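Local coordinates for BH0493 protein (Bacillus halodurans C-125, PDB 2QEE) that binds zinc and is probably a metal-dependent enzyme of the amidohydrolase superfamily, perhaps a uronate isomerase, at residues R8-L11 / A12-K16; E287-L290 / R291-N295; D384-Q388 / A389-V393; V402-L405 / F406-F410. All coordinates share one frame; numbering follows the deposited sequence. Where two conformers were deposited one is given.

Contact 1: residues R8-L11 / A12-K16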
loop_
_atom_site.group_PDB
_atom_site.type_symbol
_atom_site.label_atom_id
_atom_site.label_comp_id
_atom_site.label_asym_id
_atom_site.label_seq_id
_atom_site.Cartn_x
_atom_site.Cartn_y
_atom_site.Cartn_z
ATOM N N ARG C 8 -2.897 -25.866 -16.080
ATOM C CA ARG C 8 -2.540 -24.427 -15.931
ATOM C C ARG C 8 -1.888 -23.883 -17.204
ATOM O O ARG C 8 -2.146 -22.758 -17.589
ATOM C CB ARG C 8 -1.683 -24.152 -14.718
ATOM C CG ARG C 8 -1.584 -22.630 -14.454
ATOM C CD ARG C 8 -0.604 -22.410 -13.379
ATOM N NE ARG C 8 -0.632 -21.052 -12.834
ATOM C CZ ARG C 8 -0.216 -19.960 -13.432
ATOM N NH1 ARG C 8 0.237 -20.000 -14.680
ATOM N NH2 ARG C 8 -0.260 -18.806 -12.758
ATOM N N GLU C 9 -1.123 -24.719 -17.920
ATOM C CA GLU C 9 -0.440 -24.209 -19.134
ATOM C C GLU C 9 -1.466 -23.943 -20.221
ATOM O O GLU C 9 -1.364 -22.936 -20.959
ATOM C CB GLU C 9 0.624 -25.230 -19.617
ATOM C CG GLU C 9 1.755 -25.394 -18.589
ATOM C CD GLU C 9 1.580 -26.498 -17.573
ATOM O OE1 GLU C 9 2.610 -26.891 -16.986
ATOM O OE2 GLU C 9 0.447 -26.947 -17.289
ATOM N N VAL C 10 -2.451 -24.836 -20.350
ATOM C CA VAL C 10 -3.516 -24.612 -21.360
ATOM C C VAL C 10 -4.408 -23.427 -20.908
ATOM O O VAL C 10 -4.792 -22.591 -21.702
ATOM C CB VAL C 10 -4.293 -25.854 -21.651
ATOM C CG1 VAL C 10 -5.571 -25.541 -22.504
ATOM C CG2 VAL C 10 -3.351 -26.867 -22.389
ATOM N N LEU C 11 -4.726 -23.387 -19.629
ATOM C CA LEU C 11 -5.457 -22.253 -19.081
ATOM C C LEU C 11 -4.738 -20.952 -19.483
ATOM O O LEU C 11 -5.388 -20.000 -19.940
ATOM C CB LEU C 11 -5.469 -22.354 -17.556
ATOM C CG LEU C 11 -6.119 -21.170 -16.768
ATOM C CD1 LEU C 11 -7.642 -21.052 -17.103
ATOM C CD2 LEU C 11 -5.836 -21.263 -15.317
ATOM N N ALA C 12 -3.434 -20.873 -19.255
ATOM C CA ALA C 12 -2.694 -19.627 -19.550
ATOM C C ALA C 12 -2.825 -19.284 -21.037
ATOM O O ALA C 12 -3.098 -18.133 -21.383
ATOM C CB ALA C 12 -1.240 -19.776 -19.119
ATOM N N GLU C 13 -2.692 -20.274 -21.927
ATOM C CA GLU C 13 -2.808 -20.048 -23.368
ATOM C C GLU C 13 -4.198 -19.496 -23.693
ATOM O O GLU C 13 -4.346 -18.527 -24.441
ATOM C CB GLU C 13 -2.577 -21.387 -24.092
ATOM C CG GLU C 13 -2.673 -21.378 -25.611
ATOM C CD GLU C 13 -3.052 -22.776 -26.148
ATOM O OE1 GLU C 13 -3.901 -22.859 -27.085
ATOM O OE2 GLU C 13 -2.508 -23.802 -25.603
ATOM N N LYS C 14 -5.219 -20.143 -23.133
ATOM C CA LYS C 14 -6.584 -19.838 -23.474
ATOM C C LYS C 14 -7.021 -18.474 -22.920
ATOM O O LYS C 14 -7.787 -17.700 -23.574
ATOM C CB LYS C 14 -7.485 -20.990 -23.031
ATOM C CG LYS C 14 -7.212 -22.190 -23.985
ATOM C CD LYS C 14 -8.349 -23.187 -24.062
ATOM C CE LYS C 14 -8.019 -24.383 -25.013
ATOM N NZ LYS C 14 -7.029 -24.067 -26.058
ATOM N N VAL C 15 -6.541 -18.183 -21.713
ATOM C CA VAL C 15 -6.854 -16.866 -21.119
ATOM C C VAL C 15 -6.195 -15.781 -21.937
ATOM O O VAL C 15 -6.855 -14.779 -22.257
ATOM C CB VAL C 15 -6.471 -16.732 -19.600
ATOM C CG1 VAL C 15 -6.652 -15.246 -19.108
ATOM C CG2 VAL C 15 -7.345 -17.681 -18.747
ATOM N N LYS C 16 -4.898 -15.933 -22.221
ATOM C CA LYS C 16 -4.191 -14.927 -23.030
ATOM C C LYS C 16 -4.884 -14.723 -24.387
ATOM O O LYS C 16 -5.083 -13.573 -24.832
ATOM C CB LYS C 16 -2.741 -15.312 -23.213
ATOM C CG LYS C 16 -1.960 -15.133 -21.974
ATOM C CD LYS C 16 -0.598 -15.811 -22.135
ATOM C CE LYS C 16 0.041 -15.967 -20.763
ATOM N NZ LYS C 16 1.459 -16.443 -20.754
HETATM O O HOH W 1 -0.530 -24.705 -23.724
#
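K14 lays the aliphatic part of its side chain alongside V10, CE resting 3.7 Å from V10 CG1, one helical turn apart. Both chains point the same way. The valine methyl that does the touching is CG1, which stands anti to the backbone N (chi1 169°) and so leans forward along the helix, where the next turn carries the lysine. A long flexible residue suits this place, because its methylenes can cover a branched neighbour while the ammonium stays near polar groups. K14 NZ lies 3.5 Å from E13 OE1, a doubtful salt bridge because E13 takes two conformations.

On the inner side of the same helix L11 and V15 run side by side, L11 CD1 meeting V15 CG2 at 3.8 Å. Both are buried, and their branched apolar groups suit a face turned to other helices. Behind the side chains four backbone bonds hold the turns, among them A12 N to R8 O and V15 N to L11 O, each 2.8 Å.

The stretch lies in helix 8-21, packed against two long helices near the end of the chain. A12 and V15 touch I380 and L11 touches Y383, all on helix 363-388, where R8 also makes a salt bridge to D381. From helix 395-414, I398 meets both L11 and V15.

Contact 2: residues E287-L290 / R291-N295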
loop_
_atom_site.group_PDB
_atom_site.type_symbol
_atom_site.label_atom_id
_atom_site.label_comp_id
_atom_site.label_asym_id
_atom_site.label_seq_id
_atom_site.Cartn_x
_atom_site.Cartn_y
_atom_site.Cartn_z
ATOM N N GLU C 287 -19.463 7.858 -0.241
ATOM C CA GLU C 287 -20.360 7.058 0.582
ATOM C C GLU C 287 -21.754 7.688 0.685
ATOM O O GLU C 287 -22.790 7.025 0.470
ATOM C CB GLU C 287 -19.728 6.890 1.982
ATOM C CG GLU C 287 -20.548 5.981 2.880
ATOM C CD GLU C 287 -20.209 6.176 4.345
ATOM O OE1 GLU C 287 -19.006 6.333 4.656
ATOM O OE2 GLU C 287 -21.125 6.133 5.190
ATOM N N HIS C 288 -21.776 8.966 1.019
ATOM C CA HIS C 288 -23.050 9.686 1.130
ATOM C C HIS C 288 -23.847 9.675 -0.184
ATOM O O HIS C 288 -25.059 9.359 -0.214
ATOM C CB HIS C 288 -22.766 11.129 1.595
ATOM C CG HIS C 288 -24.002 11.957 1.692
ATOM N ND1 HIS C 288 -24.630 12.219 2.896
ATOM C CD2 HIS C 288 -24.778 12.515 0.726
ATOM C CE1 HIS C 288 -25.732 12.914 2.661
ATOM N NE2 HIS C 288 -25.824 13.140 1.363
ATOM N N LEU C 289 -23.169 9.991 -1.278
ATOM C CA LEU C 289 -23.796 10.019 -2.593
ATOM C C LEU C 289 -24.411 8.657 -2.888
ATOM O O LEU C 289 -25.568 8.582 -3.273
ATOM C CB LEU C 289 -22.775 10.424 -3.652
ATOM C CG LEU C 289 -22.493 11.947 -3.744
ATOM C CD1 LEU C 289 -21.260 12.251 -4.607
ATOM C CD2 LEU C 289 -23.748 12.674 -4.329
ATOM N N LEU C 290 -23.653 7.584 -2.679
ATOM C CA LEU C 290 -24.176 6.259 -3.004
ATOM C C LEU C 290 -25.386 5.832 -2.165
ATOM O O LEU C 290 -26.348 5.218 -2.674
ATOM C CB LEU C 290 -23.071 5.232 -2.821
ATOM C CG LEU C 290 -21.952 5.387 -3.853
ATOM C CD1 LEU C 290 -20.761 4.541 -3.326
ATOM C CD2 LEU C 290 -22.387 4.842 -5.293
ATOM N N ARG C 291 -25.312 6.119 -0.868
ATOM C CA ARG C 291 -26.374 5.754 0.044
ATOM C C ARG C 291 -27.636 6.579 -0.194
ATOM O O ARG C 291 -28.743 6.029 -0.263
ATOM C CB ARG C 291 -25.915 5.932 1.481
ATOM C CG ARG C 291 -27.026 5.700 2.541
ATOM C CD ARG C 291 -26.476 5.711 3.934
ATOM N NE ARG C 291 -25.738 6.945 4.200
ATOM C CZ ARG C 291 -24.410 6.965 4.363
ATOM N NH1 ARG C 291 -23.744 5.808 4.352
ATOM N NH2 ARG C 291 -23.761 8.126 4.551
ATOM N N GLU C 292 -27.439 7.888 -0.284
ATOM C CA GLU C 292 -28.541 8.853 -0.346
ATOM C C GLU C 292 -29.185 9.031 -1.718
ATOM O O GLU C 292 -30.303 9.593 -1.786
ATOM C CB GLU C 292 -28.113 10.231 0.216
ATOM C CG GLU C 292 -27.503 10.169 1.594
ATOM C CD GLU C 292 -28.408 9.563 2.671
ATOM O OE1 GLU C 292 -29.646 9.599 2.525
ATOM O OE2 GLU C 292 -27.883 9.022 3.673
ATOM N N TYR C 293 -28.515 8.566 -2.790
ATOM C CA TYR C 293 -29.031 8.659 -4.146
ATOM C C TYR C 293 -29.068 7.257 -4.806
ATOM O O TYR C 293 -28.328 6.997 -5.766
ATOM C CB TYR C 293 -28.203 9.662 -4.949
ATOM C CG TYR C 293 -28.371 11.048 -4.393
ATOM C CD1 TYR C 293 -29.419 11.876 -4.840
ATOM C CD2 TYR C 293 -27.522 11.516 -3.371
ATOM C CE1 TYR C 293 -29.590 13.169 -4.277
ATOM C CE2 TYR C 293 -27.688 12.803 -2.803
ATOM C CZ TYR C 293 -28.750 13.598 -3.266
ATOM O OH TYR C 293 -28.900 14.858 -2.716
ATOM N N PRO C 294 -29.886 6.336 -4.250
ATOM C CA PRO C 294 -29.910 4.922 -4.702
ATOM C C PRO C 294 -30.403 4.778 -6.118
ATOM O O PRO C 294 -30.194 3.718 -6.762
ATOM C CB PRO C 294 -30.940 4.270 -3.770
ATOM C CG PRO C 294 -31.793 5.415 -3.271
ATOM C CD PRO C 294 -30.853 6.578 -3.174
ATOM N N ASN C 295 -31.128 5.797 -6.597
ATOM C CA ASN C 295 -31.627 5.786 -7.964
ATOM C C ASN C 295 -30.701 6.438 -8.961
ATOM O O ASN C 295 -31.060 6.616 -10.126
ATOM C CB ASN C 295 -32.998 6.448 -8.070
ATOM C CG ASN C 295 -34.015 5.848 -7.129
ATOM O OD1 ASN C 295 -34.755 6.569 -6.453
ATOM N ND2 ASN C 295 -34.050 4.553 -7.056
HETATM O O HOH W 2 -27.788 14.646 0.454
#
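Regular helix geometry carries the chain from E287 to E292, with R291 N bonded to E287 O at 3.0 Å, until Y293 leaves helical angles while its N still reaches L289 O. Outside this backbone, E287 and R291 lie side by side. R291 NH1 donates to E287 OE2 at 2.8 Å; OE2 receives it on its anti lone pair and lies close to the guanidinium plane, and a weak second bond comes from NH2. The carboxylate stands 81° from the guanidinium plane. A bend at chi3 (55°) turns the arginine back, so that its NE also reaches E292 OE2 at 3.0 Å. Arginine suits this place because one flat group can serve two carboxylates from separate edges. A methionine here would probably leave the carboxylates of E287 and E292 without the positive charge between them.

H288 offers a ring face to E292, whose CG sits 3.5 Å from the ring centroid in a CH-pi contact. H288 NE2 meets a water at 2.6 Å. Beyond, L289 CD2 touches Y293 CD2 at 4.1 Å, the leucine also packing on F298.

K264 of the second subunit forms a salt bridge with E287 OE1, and the carbonyl O of its V267 accepts a hydrogen bond from R291 NH1. The result is a salt-bridge network spanning one turn at the C-terminal end of helix 284-292, which leads into strand 298-302 in a strand-helix alternation consistent with the amidohydrolase barrel.

Contact 3: residues D384-Q388 / A389-V393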
loop_
_atom_site.group_PDB
_atom_site.type_symbol
_atom_site.label_atom_id
_atom_site.label_comp_id
_atom_site.label_asym_id
_atom_site.label_seq_id
_atom_site.Cartn_x
_atom_site.Cartn_y
_atom_site.Cartn_z
ATOM N N ASP C 384 -6.902 -20.573 -11.918
ATOM C CA ASP C 384 -6.153 -21.737 -11.413
ATOM C C ASP C 384 -6.536 -22.075 -9.996
ATOM O O ASP C 384 -6.662 -23.242 -9.661
ATOM C CB ASP C 384 -4.650 -21.546 -11.524
ATOM C CG ASP C 384 -3.880 -22.886 -11.400
ATOM O OD1 ASP C 384 -4.350 -23.899 -11.945
ATOM O OD2 ASP C 384 -2.832 -22.864 -10.756
ATOM N N ASP C 385 -6.735 -21.063 -9.151
ATOM C CA ASP C 385 -7.135 -21.323 -7.778
ATOM C C ASP C 385 -8.460 -22.065 -7.685
ATOM O O ASP C 385 -8.585 -22.940 -6.840
ATOM C CB ASP C 385 -7.183 -20.005 -6.995
ATOM C CG ASP C 385 -5.762 -19.524 -6.582
ATOM O OD1 ASP C 385 -4.749 -20.285 -6.756
ATOM O OD2 ASP C 385 -5.651 -18.410 -6.044
ATOM N N ILE C 386 -9.453 -21.702 -8.509
ATOM C CA ILE C 386 -10.709 -22.467 -8.471
ATOM C C ILE C 386 -10.588 -23.820 -9.168
ATOM O O ILE C 386 -11.266 -24.785 -8.742
ATOM C CB ILE C 386 -11.937 -21.661 -8.904
ATOM C CG1 ILE C 386 -11.824 -21.167 -10.360
ATOM C CG2 ILE C 386 -12.181 -20.520 -7.860
ATOM C CD1 ILE C 386 -13.189 -20.438 -10.850
ATOM N N LEU C 387 -9.751 -23.912 -10.213
ATOM C CA LEU C 387 -9.432 -25.249 -10.750
ATOM C C LEU C 387 -8.871 -26.163 -9.660
ATOM O O LEU C 387 -9.264 -27.347 -9.556
ATOM C CB LEU C 387 -8.440 -25.184 -11.913
ATOM C CG LEU C 387 -9.104 -24.631 -13.171
ATOM C CD1 LEU C 387 -7.896 -24.379 -14.139
ATOM C CD2 LEU C 387 -10.156 -25.512 -13.831
ATOM N N GLN C 388 -7.970 -25.627 -8.843
ATOM C CA GLN C 388 -7.393 -26.362 -7.707
ATOM C C GLN C 388 -8.449 -26.830 -6.750
ATOM O O GLN C 388 -8.258 -27.901 -6.146
ATOM C CB GLN C 388 -6.374 -25.551 -6.885
ATOM C CG GLN C 388 -5.068 -25.139 -7.559
ATOM C CD GLN C 388 -4.564 -26.151 -8.481
ATOM O OE1 GLN C 388 -4.035 -27.206 -8.072
ATOM N NE2 GLN C 388 -4.719 -25.869 -9.785
ATOM N N ALA C 389 -9.522 -26.047 -6.597
ATOM C CA ALA C 389 -10.649 -26.332 -5.684
ATOM C C ALA C 389 -11.626 -27.297 -6.321
ATOM O O ALA C 389 -12.656 -27.624 -5.698
ATOM C CB ALA C 389 -11.369 -25.046 -5.346
ATOM N N GLY C 390 -11.321 -27.744 -7.543
ATOM C CA GLY C 390 -12.129 -28.787 -8.226
ATOM C C GLY C 390 -13.202 -28.250 -9.168
ATOM O O GLY C 390 -13.950 -29.017 -9.747
ATOM N N TRP C 391 -13.249 -26.918 -9.358
ATOM C CA TRP C 391 -14.209 -26.319 -10.261
ATOM C C TRP C 391 -13.813 -26.592 -11.714
ATOM O O TRP C 391 -12.623 -26.704 -12.015
ATOM C CB TRP C 391 -14.231 -24.824 -10.007
ATOM C CG TRP C 391 -15.348 -24.109 -10.670
ATOM C CD1 TRP C 391 -15.228 -23.276 -11.731
ATOM C CD2 TRP C 391 -16.713 -24.113 -10.305
ATOM N NE1 TRP C 391 -16.443 -22.765 -12.070
ATOM C CE2 TRP C 391 -17.387 -23.275 -11.222
ATOM C CE3 TRP C 391 -17.462 -24.776 -9.320
ATOM C CZ2 TRP C 391 -18.770 -23.052 -11.165
ATOM C CZ3 TRP C 391 -18.832 -24.531 -9.243
ATOM C CH2 TRP C 391 -19.482 -23.681 -10.168
ATOM N N GLU C 392 -14.798 -26.761 -12.608
ATOM C CA GLU C 392 -14.474 -26.964 -14.001
ATOM C C GLU C 392 -14.696 -25.672 -14.767
ATOM O O GLU C 392 -15.850 -25.266 -14.973
ATOM C CB GLU C 392 -15.346 -28.059 -14.585
ATOM C CG GLU C 392 -14.793 -29.414 -14.216
ATOM C CD GLU C 392 -15.531 -30.533 -14.899
ATOM O OE1 GLU C 392 -14.941 -31.638 -14.918
ATOM O OE2 GLU C 392 -16.665 -30.296 -15.408
ATOM N N VAL C 393 -13.612 -25.063 -15.237
ATOM C CA VAL C 393 -13.719 -23.823 -16.017
ATOM C C VAL C 393 -13.650 -24.160 -17.471
ATOM O O VAL C 393 -12.744 -24.918 -17.880
ATOM C CB VAL C 393 -12.512 -22.865 -15.675
ATOM C CG1 VAL C 393 -12.513 -21.543 -16.570
ATOM C CG2 VAL C 393 -12.490 -22.534 -14.165
HETATM O O HOH W 3 -10.825 -28.736 -11.607
#
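I386 and W391 meet where helix 363-388 ends in a Schellman motif, and this apolar pair is the tightly packed part of the contact. I386 CD1 lies 3.6 Å from W391 CD1, coming obliquely to the indole. To get there the isoleucine puts CG1 between its backbone N and carbonyl carbon (chi1 61°), the crowded position. An apolar pair at these two places, five residues apart, is the classic hydrophobic companion of the motif. V393 CG2 closes the cluster, at 3.8 Å from L387 CD2 and 4.0 Å from I386 CD1. The branched V393 therefore fills the corner where the outgoing chain turns back past the helix.

Two backbone bonds define the motif: W391 N to I386 O at 3.0 Å and G390 N to L387 O at 2.9 Å. Glycine suits G390 because phi is positive (95°), where a CB would press on the carbonyl oxygen of A389.

Away from this cluster the contact is looser. A water donates to W391 O at 2.7 Å and also to L387 O, joining the last turn to the departing chain. Apart from it, the exposed Q388 bends back at chi2, its NE2 giving a bond to D384 O at 3.3 Å from above the carbonyl plane.

Part of the end is covered by the second subunit, whose L99 packs on A389 and whose R112 packs on W391. Within the chain, L387 and D384 touch L11 of helix 8-21, and the loop formed here leads into helix 395-414.

Contact 4: residues V402-L405 / F406-F410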
loop_
_atom_site.group_PDB
_atom_site.type_symbol
_atom_site.label_atom_id
_atom_site.label_comp_id
_atom_site.label_asym_id
_atom_site.label_seq_id
_atom_site.Cartn_x
_atom_site.Cartn_y
_atom_site.Cartn_z
ATOM N N VAL C 402 -14.263 -12.433 -19.723
ATOM C CA VAL C 402 -13.374 -11.479 -20.352
ATOM C C VAL C 402 -14.208 -10.394 -21.058
ATOM O O VAL C 402 -13.915 -9.198 -20.970
ATOM C CB VAL C 402 -12.344 -12.163 -21.296
ATOM C CG1 VAL C 402 -11.615 -11.136 -22.174
ATOM C CG2 VAL C 402 -11.307 -12.944 -20.447
ATOM N N ALA C 403 -15.306 -10.832 -21.685
ATOM C CA ALA C 403 -16.193 -9.852 -22.339
ATOM C C ALA C 403 -16.828 -8.930 -21.285
ATOM O O ALA C 403 -16.994 -7.724 -21.550
ATOM C CB ALA C 403 -17.262 -10.582 -23.174
ATOM N N ASP C 404 -17.189 -9.453 -20.113
ATOM C CA ASP C 404 -17.735 -8.633 -19.045
ATOM C C ASP C 404 -16.727 -7.570 -18.640
ATOM O O ASP C 404 -17.040 -6.368 -18.605
ATOM C CB ASP C 404 -18.101 -9.501 -17.830
ATOM C CG ASP C 404 -19.427 -10.246 -18.021
ATOM O OD1 ASP C 404 -20.250 -9.818 -18.868
ATOM O OD2 ASP C 404 -19.650 -11.264 -17.320
ATOM N N LEU C 405 -15.504 -8.002 -18.387
ATOM C CA LEU C 405 -14.492 -7.088 -17.859
ATOM C C LEU C 405 -14.114 -6.007 -18.877
ATOM O O LEU C 405 -13.929 -4.863 -18.472
ATOM C CB LEU C 405 -13.210 -7.852 -17.488
ATOM C CG LEU C 405 -13.429 -8.816 -16.288
ATOM C CD1 LEU C 405 -12.230 -9.744 -16.222
ATOM C CD2 LEU C 405 -13.554 -7.987 -14.952
ATOM N N PHE C 406 -13.982 -6.365 -20.167
ATOM C CA PHE C 406 -13.463 -5.398 -21.170
ATOM C C PHE C 406 -14.534 -4.609 -21.906
ATOM O O PHE C 406 -14.208 -3.637 -22.631
ATOM C CB PHE C 406 -12.483 -6.029 -22.170
ATOM C CG PHE C 406 -11.155 -6.401 -21.534
ATOM C CD1 PHE C 406 -10.106 -5.478 -21.470
ATOM C CD2 PHE C 406 -10.958 -7.683 -21.021
ATOM C CE1 PHE C 406 -8.892 -5.806 -20.850
ATOM C CE2 PHE C 406 -9.761 -8.014 -20.412
ATOM C CZ PHE C 406 -8.713 -7.087 -20.362
ATOM N N SER C 407 -15.804 -5.015 -21.716
ATOM C CA SER C 407 -16.894 -4.381 -22.488
ATOM C C SER C 407 -18.262 -4.377 -21.855
ATOM O O SER C 407 -18.883 -3.311 -21.617
ATOM C CB SER C 407 -16.980 -5.009 -23.888
ATOM O OG SER C 407 -17.980 -4.324 -24.631
ATOM N N ARG C 408 -18.778 -5.558 -21.552
ATOM C CA ARG C 408 -20.187 -5.657 -21.165
ATOM C C ARG C 408 -20.533 -5.017 -19.834
ATOM O O ARG C 408 -21.622 -4.509 -19.688
ATOM C CB ARG C 408 -20.677 -7.108 -21.143
ATOM C CG ARG C 408 -20.425 -7.823 -22.424
ATOM C CD ARG C 408 -20.957 -9.285 -22.397
ATOM N NE ARG C 408 -20.626 -9.952 -23.660
ATOM C CZ ARG C 408 -20.608 -11.269 -23.863
ATOM N NH1 ARG C 408 -20.883 -12.126 -22.882
ATOM N NH2 ARG C 408 -20.289 -11.724 -25.068
ATOM N N ASN C 409 -19.610 -5.035 -18.850
ATOM C CA ASN C 409 -19.924 -4.442 -17.559
ATOM C C ASN C 409 -20.155 -2.949 -17.713
ATOM O O ASN C 409 -21.044 -2.407 -17.056
ATOM C CB ASN C 409 -18.765 -4.625 -16.532
ATOM C CG ASN C 409 -18.685 -6.048 -15.993
ATOM O OD1 ASN C 409 -19.647 -6.848 -16.121
ATOM N ND2 ASN C 409 -17.519 -6.372 -15.315
ATOM N N PHE C 410 -19.454 -2.355 -18.662
ATOM C CA PHE C 410 -19.601 -0.905 -18.833
ATOM C C PHE C 410 -20.995 -0.665 -19.477
ATOM O O PHE C 410 -21.816 0.110 -18.944
ATOM C CB PHE C 410 -18.537 -0.322 -19.744
ATOM C CG PHE C 410 -18.794 1.120 -20.107
ATOM C CD1 PHE C 410 -18.620 2.129 -19.134
ATOM C CD2 PHE C 410 -19.227 1.479 -21.380
ATOM C CE1 PHE C 410 -18.877 3.491 -19.428
ATOM C CE2 PHE C 410 -19.461 2.848 -21.709
ATOM C CZ PHE C 410 -19.284 3.866 -20.723
HETATM O O HOH W 4 -16.686 -3.308 -19.054
HETATM O O HOH W 5 -21.723 -11.545 -20.207
#
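R408 N donates to A403 O at 2.8 Å and an almost straight 172°, and N409 N to D404 O at 2.9 Å: both reach back five residues, making a pi-type turn within helix 395-414. F406 N keeps the ordinary four-residue bond to V402 O, whereas at S407 that bond, to A403 O, is weak and R408 takes over the same oxygen.

Further out, D404 and R408 do not pair directly but share a water, which donates to D404 OD1 at 2.6 Å and accepts from R408 NH1. The extended arginine passes over A403, whose CB sits 3.4 Å above the centre of one guanidinium face; alanine is small enough to allow this. N409 CG stands anti to its carbonyl carbon (chi1 -75°), which brings OD1 to 3.5 Å from D404 CB, while ND2 donates to T349 O and F351 O. A leucine in its place would probably leave those two carbonyl oxygens without this donor. D404 packs on R88 and N409 on W60, both of the second subunit.

The apolar side belongs to V402 and F406, which lie side by side, pointing the same way, and both touch V19 of helix 8-21. V402 CG1 is 3.7 Å from F406 CD2, and V402 O lies at the ring's edge, in its plane, 3.3 Å from F406 CD2.

In the fold
Contacts 1, 3 and 4 belong to one helical group formed by helices 8-21, 363-388 and 395-414. Contacts 1 and 3 touch, their centres 13 Å apart: L11 CD2 packs on L387 CD1 at 3.9 Å, and R8 NE forms a long, weak ion pair with D384 OD2. Contact 4 lies deeper, about 5 Å from contact 1 and 10 Å from contact 3 by nearest atoms. Contact 2 is remote, its centre 24 Å from contact 4 and 40 Å from contact 1, yet contacts 2, 3 and 4 all meet the second subunit. None reaches the zinc bound by H28, H30 and D357; S407 and F410 of contact 4 meet T25 of strand 24-26, just before H28.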